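Local atomic coordinates of NAD-dependent epimerase/dehydratase (Methanobrevibacter ruminantium, PDB entry 6DNT), a protein that probably interconverts UDP-N-acetylglucosamine and its 4-epimer with the help of bound NAD, and is seen here holding UDP-N-acetylmuramic acid. Residues V106-A111 with D131-L136; L123-N128 with A178-S183. All blocks are in the same frame, centred on the assembly; numbering follows the deposited sequence.

Interaction 1: V106-A111 with D131-L136; sequences VFHLAA and DASLKL. With NAD (nicotinamide-adenine-dinucleotide), chain B.
His108 meets helix 131-136 with two different parts of its imidazole, an edge for Ser133 and a face for Leu136. At the edge, His108 NE2 donates to Ser133 OG over 2.8 Å. An N-H...O angle of 161° makes the bond nearly straight, and OG lies in the ring plane. On the face, Leu136 CD2 lies 3.6 Å from the centroid of the His108 ring and 24° off its normal, a CH-pi contact. It is displaced toward the CG side of the ring, where Leu136 CD2 comes 3.4 Å from His108 CG. With CG anti to the backbone N, the His108 ring extends across the gap between strand and helix and passes alongside the leucine in the opposite direction. The ring's other nitrogen, ND1, is hydrogen-bonded to Thr42 OG1 on the neighbouring strand, so bonds at both nitrogens fix the rotation of the ring. A phenylalanine here would probably leave the Ser133 and Thr42 hydroxyls without their ring-nitrogen partners, and the ring would lose what fixes its rotation. Two residues earlier in the strand, on the same side, Val106 CG1 reaches Leu136 CD2 tip to tip at 4.0 Å. Ser133 OG also bonds Asn129 O and accepts from a water. That water donates to Ala110 O as well, linking the helix to the loop beyond the strand. There Leu109 O receives a weak hydrogen bond from O3D of NAD, and Ala110 CB packs 3.6 Å from NAD C4A in the adenine. The axes of 106-108 and 131-136 run antiparallel at 173°, 11.0 Å apart at closest approach. This fits a beta-alpha-beta crossover, in which helix 122-142 connects the parallel neighbouring strands 105-108 and 147-153 of the Rossmann-type NAD-binding fold.

Interaction 2: L123-N128 with A178-S183; sequences LRYNQN and AAQKAS. With NAD (nicotinamide-adenine-dinucleotide), chain B.
A buried helix-to-helix contact carried by one long polar side chain joins 123-128 to 178-183: Gln180 lays its amide against the backbone of the facing helix at Tyr125 and Asn126. No hydrogen bond passes between the two segments. Gln180 OE1 comes 3.5 Å from Tyr125 CB, near the plane of that ring at its edge, while Gln180 NE2 stands 3.3 Å from Asn126 N, an approach of two donors and therefore packing alone. An extended chain beyond CG (chi2 152°) carries the amide this far. Its polar atoms are satisfied from other directions: OE1 accepts from Asn129 ND2, and NE2 bonds Tyr187 OH of the second subunit, the same hydroxyl that meets Asn126 OD1. Each helix also sends a side chain to NAD. Asn128 OD1 accepts from the adenine N6A at 2.8 Å. Asn128 ND2 is anchored at 2.9 Å on Arg124 O, from above the carbonyl plane and on the face opposite to Asn128 N, which also donates to that oxygen. Lys181 NZ donates to O3D of the nicotinamide ribose at 2.8 Å. Helices 122-142 and 176-195 lie side by side, the second subunit packed on both, and Lys181 bonds Ser151 O of strand 147-153.

In the fold
Helix 122-142 serves both contacts, turning residues 131-136 to strand 105-108 in interaction 1 and residues 123-128 to helix 176-195 in interaction 2. The two segments follow each other closely in one helix: Asp131 N lies 3.0 Å from Asn126 O, a probable hydrogen bond. Both contacts are buried, their centres 11 Å apart. Interaction 1 buries 191 Å² (both sides summed) and combines a direct hydrogen bond with apolar and CH-pi packing between helix and sheet; interaction 2 buries 126 Å² and relies on an amide whose bonds lead to other residues, including one of the second subunit. They converge on NAD, where Ala111 CB packs 3.7 Å from Lys181 NZ.

Interaction 1: V106-A111 with D131-L136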
ATOM      1  N   VAL A 106      -7.837  -1.903 -19.866  1.00 12.92           N
ATOM      2  CA  VAL A 106      -8.539  -1.175 -18.829  1.00 12.21           C
ATOM      3  C   VAL A 106      -7.681   0.006 -18.390  1.00 11.81           C
ATOM      4  O   VAL A 106      -6.543  -0.164 -17.978  1.00 11.96           O
ATOM      5  CB  VAL A 106      -8.849  -2.070 -17.615  1.00 12.05           C
ATOM      6  CG1 VAL A 106      -9.484  -1.264 -16.490  1.00 12.35           C
ATOM      7  CG2 VAL A 106      -9.752  -3.226 -18.039  1.00 12.35           C
ATOM      8  N   PHE A 107      -8.248   1.201 -18.508  1.00 11.44           N
ATOM      9  CA  PHE A 107      -7.597   2.440 -18.060  1.00 11.35           C
ATOM     10  C   PHE A 107      -8.295   2.819 -16.771  1.00 11.17           C
ATOM     11  O   PHE A 107      -9.498   3.114 -16.783  1.00 11.76           O
ATOM     12  CB  PHE A 107      -7.751   3.544 -19.090  1.00 11.63           C
ATOM     13  CG  PHE A 107      -7.120   3.228 -20.408  1.00 11.56           C
ATOM     14  CD1 PHE A 107      -7.856   2.553 -21.387  1.00 12.03           C
ATOM     15  CD2 PHE A 107      -5.805   3.581 -20.682  1.00 11.90           C
ATOM     16  CE1 PHE A 107      -7.288   2.248 -22.614  1.00 12.00           C
ATOM     17  CE2 PHE A 107      -5.238   3.275 -21.912  1.00 12.20           C
ATOM     18  CZ  PHE A 107      -5.978   2.595 -22.862  1.00 12.23           C
ATOM     19  N   HIS A 108      -7.577   2.772 -15.651  1.00 10.30           N
ATOM     20  CA  HIS A 108      -8.201   3.003 -14.365  1.00 10.32           C
ATOM     21  C   HIS A 108      -7.877   4.408 -13.856  1.00 10.46           C
ATOM     22  O   HIS A 108      -6.821   4.635 -13.272  1.00 10.37           O
ATOM     23  CB  HIS A 108      -7.781   1.930 -13.359  1.00 10.18           C
ATOM     24  CG  HIS A 108      -8.376   2.103 -12.008  1.00 10.03           C
ATOM     25  ND1 HIS A 108      -9.656   2.564 -11.805  1.00  9.93           N
ATOM     26  CD2 HIS A 108      -7.872   1.844 -10.777  1.00 10.33           C
ATOM     27  CE1 HIS A 108      -9.905   2.608 -10.514  1.00 10.22           C
ATOM     28  NE2 HIS A 108      -8.840   2.171  -9.868  1.00 10.25           N
ATOM     29  N   LEU A 109      -8.806   5.330 -14.088  1.00 10.49           N
ATOM     30  CA  LEU A 109      -8.682   6.726 -13.607  1.00 11.08           C
ATOM     31  C   LEU A 109      -9.654   7.076 -12.503  1.00 11.51           C
ATOM     32  O   LEU A 109      -9.471   8.105 -11.856  1.00 12.13           O
ATOM     33  CB  LEU A 109      -8.857   7.713 -14.762  1.00 11.30           C
ATOM     34  CG  LEU A 109      -7.867   7.493 -15.899  1.00 11.44           C
ATOM     35  CD1 LEU A 109      -8.548   6.857 -17.104  1.00 11.75           C
ATOM     36  CD2 LEU A 109      -7.196   8.804 -16.297  1.00 11.59           C
ATOM     37  N   ALA A 110     -10.687   6.250 -12.270  1.00 11.22           N
ATOM     38  CA  ALA A 110     -11.661   6.557 -11.226  1.00 11.49           C
ATOM     39  C   ALA A 110     -10.955   6.546  -9.874  1.00 12.14           C
ATOM     40  O   ALA A 110     -10.215   5.616  -9.581  1.00 12.63           O
ATOM     41  CB  ALA A 110     -12.833   5.565 -11.229  1.00 11.80           C
ATOM     42  N   ALA A 111     -11.172   7.599  -9.090  1.00 12.01           N
ATOM     43  CA  ALA A 111     -10.593   7.749  -7.754  1.00 12.42           C
ATOM     44  C   ALA A 111     -11.232   8.959  -7.109  1.00 12.22           C
ATOM     45  O   ALA A 111     -11.765   9.814  -7.822  1.00 11.80           O
ATOM     46  CB  ALA A 111      -9.095   7.963  -7.837  1.00 12.82           C
ATOM     47  N   ASP A 131     -10.060  -0.195  -2.215  1.00 10.45           N
ATOM     48  CA  ASP A 131     -11.001  -1.323  -2.302  1.00 10.98           C
ATOM     49  C   ASP A 131     -11.560  -1.455  -3.724  1.00 11.28           C
ATOM     50  O   ASP A 131     -11.550  -2.545  -4.311  1.00 10.66           O
ATOM     51  CB  ASP A 131     -12.160  -1.227  -1.305  1.00 11.36           C
ATOM     52  CG  ASP A 131     -11.723  -1.238   0.146  1.00 11.91           C
ATOM     53  OD1 ASP A 131     -10.574  -1.624   0.474  1.00 12.25           O
ATOM     54  OD2 ASP A 131     -12.572  -0.864   0.997  1.00 13.12           O
ATOM     55  N   ALA A 132     -12.000  -0.343  -4.301  1.00 11.28           N
ATOM     56  CA  ALA A 132     -12.571  -0.385  -5.651  1.00 11.74           C
ATOM     57  C   ALA A 132     -11.535  -0.758  -6.695  1.00 11.64           C
ATOM     58  O   ALA A 132     -11.845  -1.486  -7.640  1.00 12.02           O
ATOM     59  CB  ALA A 132     -13.214   0.936  -6.015  1.00 11.95           C
ATOM     60  N   SER A 133     -10.299  -0.272  -6.517  1.00 10.94           N
ATOM     61  CA  SER A 133      -9.216  -0.588  -7.432  1.00 11.02           C
ATOM     62  C   SER A 133      -8.933  -2.088  -7.380  1.00 10.76           C
ATOM     63  O   SER A 133      -8.746  -2.735  -8.418  1.00 10.31           O
ATOM     64  CB  SER A 133      -7.957   0.175  -7.057  1.00 11.25           C
ATOM     65  OG  SER A 133      -8.156   1.568  -7.226  1.00 11.77           O
ATOM     66  N   LEU A 134      -8.912  -2.638  -6.175  1.00 10.53           N
ATOM     67  CA  LEU A 134      -8.645  -4.070  -6.030  1.00 11.14           C
ATOM     68  C   LEU A 134      -9.731  -4.895  -6.691  1.00 11.54           C
ATOM     69  O   LEU A 134      -9.432  -5.887  -7.389  1.00 11.59           O
ATOM     70  CB  LEU A 134      -8.507  -4.454  -4.558  1.00 11.32           C
ATOM     71  CG  LEU A 134      -8.199  -5.925  -4.306  1.00 11.76           C
ATOM     72  CD1 LEU A 134      -6.860  -6.308  -4.902  1.00 11.97           C
ATOM     73  CD2 LEU A 134      -8.215  -6.199  -2.818  1.00 11.97           C
ATOM     74  N   LYS A 135     -10.983  -4.503  -6.489  1.00 11.50           N
ATOM     75  CA  LYS A 135     -12.091  -5.218  -7.151  1.00 12.72           C
ATOM     76  C   LYS A 135     -11.918  -5.201  -8.661  1.00 11.80           C
ATOM     77  O   LYS A 135     -12.160  -6.211  -9.336  1.00 11.30           O
ATOM     78  CB  LYS A 135     -13.457  -4.641  -6.765  1.00 14.07           C
ATOM     79  CG  LYS A 135     -13.911  -4.995  -5.365  1.00 16.43           C
ATOM     80  CD  LYS A 135     -15.339  -4.515  -5.138  1.00 19.17           C
ATOM     81  CE  LYS A 135     -15.937  -5.011  -3.830  0.70 20.26           C
ATOM     82  NZ  LYS A 135     -17.371  -4.596  -3.700  0.70 21.29           N
ATOM     83  N   LEU A 136     -11.474  -4.068  -9.197  1.00 11.11           N
ATOM     84  CA  LEU A 136     -11.221  -3.959 -10.616  1.00 10.95           C
ATOM     85  C   LEU A 136     -10.076  -4.871 -11.060  1.00 10.84           C
ATOM     86  O   LEU A 136     -10.182  -5.585 -12.069  1.00 11.26           O
ATOM     87  CB  LEU A 136     -10.950  -2.498 -11.014  1.00 11.21           C
ATOM     88  CG  LEU A 136     -10.651  -2.206 -12.485  1.00 11.73           C
ATOM     89  CD1 LEU A 136     -11.887  -2.403 -13.346  1.00 11.95           C
ATOM     90  CD2 LEU A 136     -10.084  -0.789 -12.613  1.00 11.81           C
TER
HETATM   91  PA  NAD B 401     -11.595  13.569 -11.709  1.00 10.97           P
HETATM   92  O1A NAD B 401     -11.917  14.594 -12.755  1.00 10.85           O
HETATM   93  O2A NAD B 401     -12.249  13.683 -10.376  1.00 11.10           O
HETATM   94  O5B NAD B 401     -11.922  12.136 -12.371  1.00 11.24           O
HETATM   95  C5B NAD B 401     -12.250  11.002 -11.571  1.00 11.34           C
HETATM   96  C4B NAD B 401     -13.491  10.398 -12.195  1.00 11.01           C
HETATM   97  O4B NAD B 401     -13.800   9.188 -11.499  1.00 11.22           O
HETATM   98  C3B NAD B 401     -14.716  11.297 -12.071  1.00 11.11           C
HETATM   99  O3B NAD B 401     -15.345  11.390 -13.342  1.00 11.15           O
HETATM  100  C2B NAD B 401     -15.588  10.640 -11.014  1.00 11.06           C
HETATM  101  O2B NAD B 401     -17.006  10.821 -11.172  1.00 11.33           O
HETATM  102  C1B NAD B 401     -15.175   9.185 -11.130  1.00 10.92           C
HETATM  103  N9A NAD B 401     -15.243   8.383  -9.902  1.00 11.60           N
HETATM  104  C8A NAD B 401     -14.699   8.672  -8.693  1.00 11.47           C
HETATM  105  N7A NAD B 401     -14.907   7.659  -7.816  1.00 12.16           N
HETATM  106  C5A NAD B 401     -15.565   6.680  -8.496  1.00 12.17           C
HETATM  107  C6A NAD B 401     -16.086   5.341  -8.179  1.00 12.77           C
HETATM  108  N6A NAD B 401     -15.936   4.838  -6.944  1.00 13.25           N
HETATM  109  N1A NAD B 401     -16.719   4.652  -9.178  1.00 12.26           N
HETATM  110  C2A NAD B 401     -16.869   5.161 -10.414  1.00 11.98           C
HETATM  111  N3A NAD B 401     -16.413   6.383 -10.778  1.00 11.69           N
HETATM  112  C4A NAD B 401     -15.768   7.158  -9.858  1.00 11.80           C
HETATM  113  O3  NAD B 401     -10.002  13.495 -11.489  1.00 10.71           O
HETATM  114  PN  NAD B 401      -8.832  13.567 -12.555  1.00 10.65           P
HETATM  115  O1N NAD B 401      -9.319  13.312 -13.950  1.00 10.76           O
HETATM  116  O2N NAD B 401      -8.003  14.791 -12.274  1.00 11.55           O
HETATM  117  O5D NAD B 401      -7.966  12.318 -12.052  1.00 10.63           O
HETATM  118  C5D NAD B 401      -7.981  11.095 -12.797  1.00 10.59           C
HETATM  119  C4D NAD B 401      -6.948  10.155 -12.180  1.00 10.70           C
HETATM  120  O4D NAD B 401      -5.651  10.748 -12.286  1.00 10.80           O
HETATM  121  C3D NAD B 401      -7.195   9.884 -10.700  1.00 10.94           C
HETATM  122  O3D NAD B 401      -6.859   8.523 -10.376  1.00 10.88           O
HETATM  123  C2D NAD B 401      -6.245  10.837 -10.017  1.00 11.35           C
HETATM  124  O2D NAD B 401      -5.914  10.406  -8.703  1.00 12.39           O
HETATM  125  C1D NAD B 401      -5.075  10.825 -10.974  1.00 11.27           C
HETATM  126  N1N NAD B 401      -4.193  11.995 -10.898  1.00 11.82           N
HETATM  127  C2N NAD B 401      -4.617  13.216 -11.269  1.00 11.77           C
HETATM  128  C3N NAD B 401      -3.763  14.313 -11.209  1.00 12.01           C
HETATM  129  C7N NAD B 401      -4.181  15.712 -11.598  1.00 12.13           C
HETATM  130  O7N NAD B 401      -3.351  16.611 -11.513  1.00 12.23           O
HETATM  131  N7N NAD B 401      -5.421  15.989 -11.989  1.00 11.76           N
HETATM  132  C4N NAD B 401      -2.454  14.100 -10.768  1.00 12.63           C
HETATM  133  C5N NAD B 401      -2.039  12.837 -10.380  1.00 12.48           C
HETATM  134  C6N NAD B 401      -2.939  11.792 -10.442  1.00 12.42           C
HETATM  135  O   HOH W   1      -9.565   4.073  -7.440  1.00 14.43           O

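Interaction 2: L123-N128 with A178-S183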
ATOM      1  N   LEU A 123     -11.301   6.785   5.544  1.00 11.38           N
ATOM      2  CA  LEU A 123     -11.986   5.521   5.279  1.00 12.20           C
ATOM      3  C   LEU A 123     -12.745   5.578   3.962  1.00 12.14           C
ATOM      4  O   LEU A 123     -12.658   4.648   3.161  1.00 11.60           O
ATOM      5  CB  LEU A 123     -12.923   5.138   6.421  1.00 13.11           C
ATOM      6  CG  LEU A 123     -13.557   3.745   6.267  1.00 14.25           C
ATOM      7  CD1 LEU A 123     -12.481   2.673   6.318  1.00 14.72           C
ATOM      8  CD2 LEU A 123     -14.652   3.481   7.301  1.00 15.08           C
ATOM      9  N   ARG A 124     -13.483   6.662   3.717  1.00 12.20           N
ATOM     10  CA  ARG A 124     -14.201   6.796   2.442  1.00 13.09           C
ATOM     11  C   ARG A 124     -13.258   6.801   1.237  1.00 11.93           C
ATOM     12  O   ARG A 124     -13.533   6.174   0.218  1.00 12.09           O
ATOM     13  CB  ARG A 124     -15.078   8.052   2.418  1.00 15.08           C
ATOM     14  CG  ARG A 124     -16.071   8.018   1.263  1.00 17.88           C
ATOM     15  CD  ARG A 124     -17.169   9.041   1.432  1.00 19.55           C
ATOM     16  NE  ARG A 124     -16.631  10.358   1.123  1.00 20.79           N
ATOM     17  CZ  ARG A 124     -16.600  10.921  -0.088  1.00 22.01           C
ATOM     18  NH1 ARG A 124     -17.083  10.309  -1.158  1.00 24.94           N
ATOM     19  NH2 ARG A 124     -16.094  12.142  -0.217  1.00 23.66           N
ATOM     20  N   TYR A 125     -12.126   7.480   1.382  1.00 10.86           N
ATOM     21  CA  TYR A 125     -11.097   7.471   0.348  1.00 10.90           C
ATOM     22  C   TYR A 125     -10.488   6.068   0.158  1.00 10.55           C
ATOM     23  O   TYR A 125     -10.211   5.666  -0.971  1.00 10.41           O
ATOM     24  CB  TYR A 125     -10.038   8.543   0.617  1.00 10.86           C
ATOM     25  CG  TYR A 125     -10.474   9.917   0.118  1.00 10.96           C
ATOM     26  CD1 TYR A 125     -11.612  10.537   0.616  1.00 11.38           C
ATOM     27  CD2 TYR A 125      -9.754  10.582  -0.866  1.00 11.14           C
ATOM     28  CE1 TYR A 125     -12.017  11.784   0.138  1.00 11.70           C
ATOM     29  CE2 TYR A 125     -10.161  11.810  -1.343  1.00 11.62           C
ATOM     30  CZ  TYR A 125     -11.294  12.399  -0.838  1.00 11.97           C
ATOM     31  OH  TYR A 125     -11.710  13.630  -1.308  1.00 14.15           O
ATOM     32  N   ASN A 126     -10.310   5.329   1.249  1.00 10.30           N
ATOM     33  CA  ASN A 126      -9.826   3.945   1.163  1.00 10.30           C
ATOM     34  C   ASN A 126     -10.779   3.048   0.340  1.00 10.83           C
ATOM     35  O   ASN A 126     -10.349   2.246  -0.485  1.00 10.46           O
ATOM     36  CB  ASN A 126      -9.655   3.369   2.567  1.00 10.62           C
ATOM     37  CG  ASN A 126      -9.052   1.974   2.555  1.00 10.64           C
ATOM     38  OD1 ASN A 126      -7.897   1.805   2.240  1.00 11.18           O
ATOM     39  ND2 ASN A 126      -9.853   0.976   2.877  1.00 11.16           N
ATOM     40  N   GLN A 127     -12.072   3.195   0.591  0.50 11.35           N
ATOM     41  CA  GLN A 127     -13.086   2.442  -0.146  0.50 11.94           C
ATOM     42  C   GLN A 127     -13.009   2.726  -1.649  0.50 11.84           C
ATOM     43  O   GLN A 127     -13.034   1.798  -2.461  0.50 11.90           O
ATOM     44  CB  GLN A 127     -14.475   2.735   0.439  0.50 12.51           C
ATOM     45  CG  GLN A 127     -14.614   2.148   1.838  0.50 13.43           C
ATOM     46  CD  GLN A 127     -15.752   2.719   2.668  0.50 14.19           C
ATOM     47  OE1 GLN A 127     -16.084   2.189   3.739  0.50 14.82           O
ATOM     48  NE2 GLN A 127     -16.343   3.794   2.197  0.50 14.99           N
ATOM     49  N   ASN A 128     -12.873   3.997  -2.018  1.00 11.40           N
ATOM     50  CA  ASN A 128     -12.845   4.384  -3.432  1.00 11.53           C
ATOM     51  C   ASN A 128     -11.512   4.147  -4.129  1.00 11.17           C
ATOM     52  O   ASN A 128     -11.476   3.893  -5.345  1.00 11.85           O
ATOM     53  CB  ASN A 128     -13.252   5.850  -3.577  1.00 11.73           C
ATOM     54  CG  ASN A 128     -14.735   6.043  -3.398  1.00 12.54           C
ATOM     55  OD1 ASN A 128     -15.484   5.947  -4.368  1.00 14.66           O
ATOM     56  ND2 ASN A 128     -15.185   6.229  -2.158  1.00 12.43           N
ATOM     57  N   ALA A 178      -1.949   9.630  -0.808  1.00  9.41           N
ATOM     58  CA  ALA A 178      -0.650   9.179  -1.295  1.00  9.58           C
ATOM     59  C   ALA A 178      -0.403   7.720  -0.941  1.00  9.47           C
ATOM     60  O   ALA A 178       0.121   6.969  -1.771  1.00 10.07           O
ATOM     61  CB  ALA A 178       0.475  10.055  -0.762  1.00  9.78           C
ATOM     62  N   ALA A 179      -0.803   7.314   0.260  1.00  9.20           N
ATOM     63  CA  ALA A 179      -0.671   5.904   0.689  1.00  9.09           C
ATOM     64  C   ALA A 179      -1.533   4.993  -0.182  1.00  9.10           C
ATOM     65  O   ALA A 179      -1.114   3.881  -0.529  1.00  9.12           O
ATOM     66  CB  ALA A 179      -1.027   5.749   2.165  1.00  9.15           C
ATOM     67  N   GLN A 180      -2.725   5.463  -0.522  1.00  8.91           N
ATOM     68  CA  GLN A 180      -3.665   4.718  -1.384  1.00  8.99           C
ATOM     69  C   GLN A 180      -3.143   4.494  -2.791  1.00  9.32           C
ATOM     70  O   GLN A 180      -3.207   3.376  -3.300  1.00  9.11           O
ATOM     71  CB  GLN A 180      -5.035   5.396  -1.401  1.00  9.09           C
ATOM     72  CG  GLN A 180      -5.716   5.301  -0.037  1.00  9.27           C
ATOM     73  CD  GLN A 180      -6.700   6.402   0.337  1.00  9.44           C
ATOM     74  OE1 GLN A 180      -7.011   7.289  -0.505  1.00 10.22           O
ATOM     75  NE2 GLN A 180      -7.203   6.366   1.534  1.00  8.83           N
ATOM     76  N   LYS A 181      -2.601   5.528  -3.424  1.00  9.25           N
ATOM     77  CA  LYS A 181      -1.999   5.347  -4.743  1.00  9.62           C
ATOM     78  C   LYS A 181      -0.804   4.389  -4.708  1.00  9.61           C
ATOM     79  O   LYS A 181      -0.681   3.504  -5.563  1.00  9.90           O
ATOM     80  CB  LYS A 181      -1.625   6.690  -5.378  1.00 10.14           C
ATOM     81  CG  LYS A 181      -2.827   7.532  -5.757  1.00 10.85           C
ATOM     82  CD  LYS A 181      -3.716   6.832  -6.772  1.00 11.40           C
ATOM     83  CE  LYS A 181      -4.745   7.752  -7.393  1.00 12.48           C
ATOM     84  NZ  LYS A 181      -5.522   7.037  -8.427  1.00 12.93           N
ATOM     85  N   ALA A 182       0.035   4.523  -3.690  1.00  9.24           N
ATOM     86  CA  ALA A 182       1.149   3.606  -3.510  1.00  9.00           C
ATOM     87  C   ALA A 182       0.663   2.171  -3.298  1.00  9.05           C
ATOM     88  O   ALA A 182       1.236   1.232  -3.870  1.00  9.18           O
ATOM     89  CB  ALA A 182       2.041   4.053  -2.369  1.00  9.16           C
ATOM     90  N   SER A 183      -0.387   2.003  -2.490  0.50  8.87           N
ATOM     91  CA  SER A 183      -0.980   0.675  -2.249  0.50  8.93           C
ATOM     92  C   SER A 183      -1.446   0.032  -3.550  0.50  9.06           C
ATOM     93  O   SER A 183      -1.177  -1.145  -3.794  0.50  8.84           O
ATOM     94  CB  SER A 183      -2.143   0.744  -1.255  0.50  9.09           C
ATOM     95  OG  SER A 183      -2.838  -0.500  -1.190  0.50  9.16           O
TER
HETATM   96  PA  NAD B 401     -11.595  13.569 -11.709  1.00 10.97           P
HETATM   97  O1A NAD B 401     -11.917  14.594 -12.755  1.00 10.85           O
HETATM   98  O2A NAD B 401     -12.249  13.683 -10.376  1.00 11.10           O
HETATM   99  O5B NAD B 401     -11.922  12.136 -12.371  1.00 11.24           O
HETATM  100  C5B NAD B 401     -12.250  11.002 -11.571  1.00 11.34           C
HETATM  101  C4B NAD B 401     -13.491  10.398 -12.195  1.00 11.01           C
HETATM  102  O4B NAD B 401     -13.800   9.188 -11.499  1.00 11.22           O
HETATM  103  C3B NAD B 401     -14.716  11.297 -12.071  1.00 11.11           C
HETATM  104  O3B NAD B 401     -15.345  11.390 -13.342  1.00 11.15           O
HETATM  105  C2B NAD B 401     -15.588  10.640 -11.014  1.00 11.06           C
HETATM  106  O2B NAD B 401     -17.006  10.821 -11.172  1.00 11.33           O
HETATM  107  C1B NAD B 401     -15.175   9.185 -11.130  1.00 10.92           C
HETATM  108  N9A NAD B 401     -15.243   8.383  -9.902  1.00 11.60           N
HETATM  109  C8A NAD B 401     -14.699   8.672  -8.693  1.00 11.47           C
HETATM  110  N7A NAD B 401     -14.907   7.659  -7.816  1.00 12.16           N
HETATM  111  C5A NAD B 401     -15.565   6.680  -8.496  1.00 12.17           C
HETATM  112  C6A NAD B 401     -16.086   5.341  -8.179  1.00 12.77           C
HETATM  113  N6A NAD B 401     -15.936   4.838  -6.944  1.00 13.25           N
HETATM  114  N1A NAD B 401     -16.719   4.652  -9.178  1.00 12.26           N
HETATM  115  C2A NAD B 401     -16.869   5.161 -10.414  1.00 11.98           C
HETATM  116  N3A NAD B 401     -16.413   6.383 -10.778  1.00 11.69           N
HETATM  117  C4A NAD B 401     -15.768   7.158  -9.858  1.00 11.80           C
HETATM  118  O3  NAD B 401     -10.002  13.495 -11.489  1.00 10.71           O
HETATM  119  PN  NAD B 401      -8.832  13.567 -12.555  1.00 10.65           P
HETATM  120  O1N NAD B 401      -9.319  13.312 -13.950  1.00 10.76           O
HETATM  121  O2N NAD B 401      -8.003  14.791 -12.274  1.00 11.55           O
HETATM  122  O5D NAD B 401      -7.966  12.318 -12.052  1.00 10.63           O
HETATM  123  C5D NAD B 401      -7.981  11.095 -12.797  1.00 10.59           C
HETATM  124  C4D NAD B 401      -6.948  10.155 -12.180  1.00 10.70           C
HETATM  125  O4D NAD B 401      -5.651  10.748 -12.286  1.00 10.80           O
HETATM  126  C3D NAD B 401      -7.195   9.884 -10.700  1.00 10.94           C
HETATM  127  O3D NAD B 401      -6.859   8.523 -10.376  1.00 10.88           O
HETATM  128  C2D NAD B 401      -6.245  10.837 -10.017  1.00 11.35           C
HETATM  129  O2D NAD B 401      -5.914  10.406  -8.703  1.00 12.39           O
HETATM  130  C1D NAD B 401      -5.075  10.825 -10.974  1.00 11.27           C
HETATM  131  N1N NAD B 401      -4.193  11.995 -10.898  1.00 11.82           N
HETATM  132  C2N NAD B 401      -4.617  13.216 -11.269  1.00 11.77           C
HETATM  133  C3N NAD B 401      -3.763  14.313 -11.209  1.00 12.01           C
HETATM  134  C7N NAD B 401      -4.181  15.712 -11.598  1.00 12.13           C
HETATM  135  O7N NAD B 401      -3.351  16.611 -11.513  1.00 12.23           O
HETATM  136  N7N NAD B 401      -5.421  15.989 -11.989  1.00 11.76           N
HETATM  137  C4N NAD B 401      -2.454  14.100 -10.768  1.00 12.63           C
HETATM  138  C5N NAD B 401      -2.039  12.837 -10.380  1.00 12.48           C
HETATM  139  C6N NAD B 401      -2.939  11.792 -10.442  1.00 12.42           C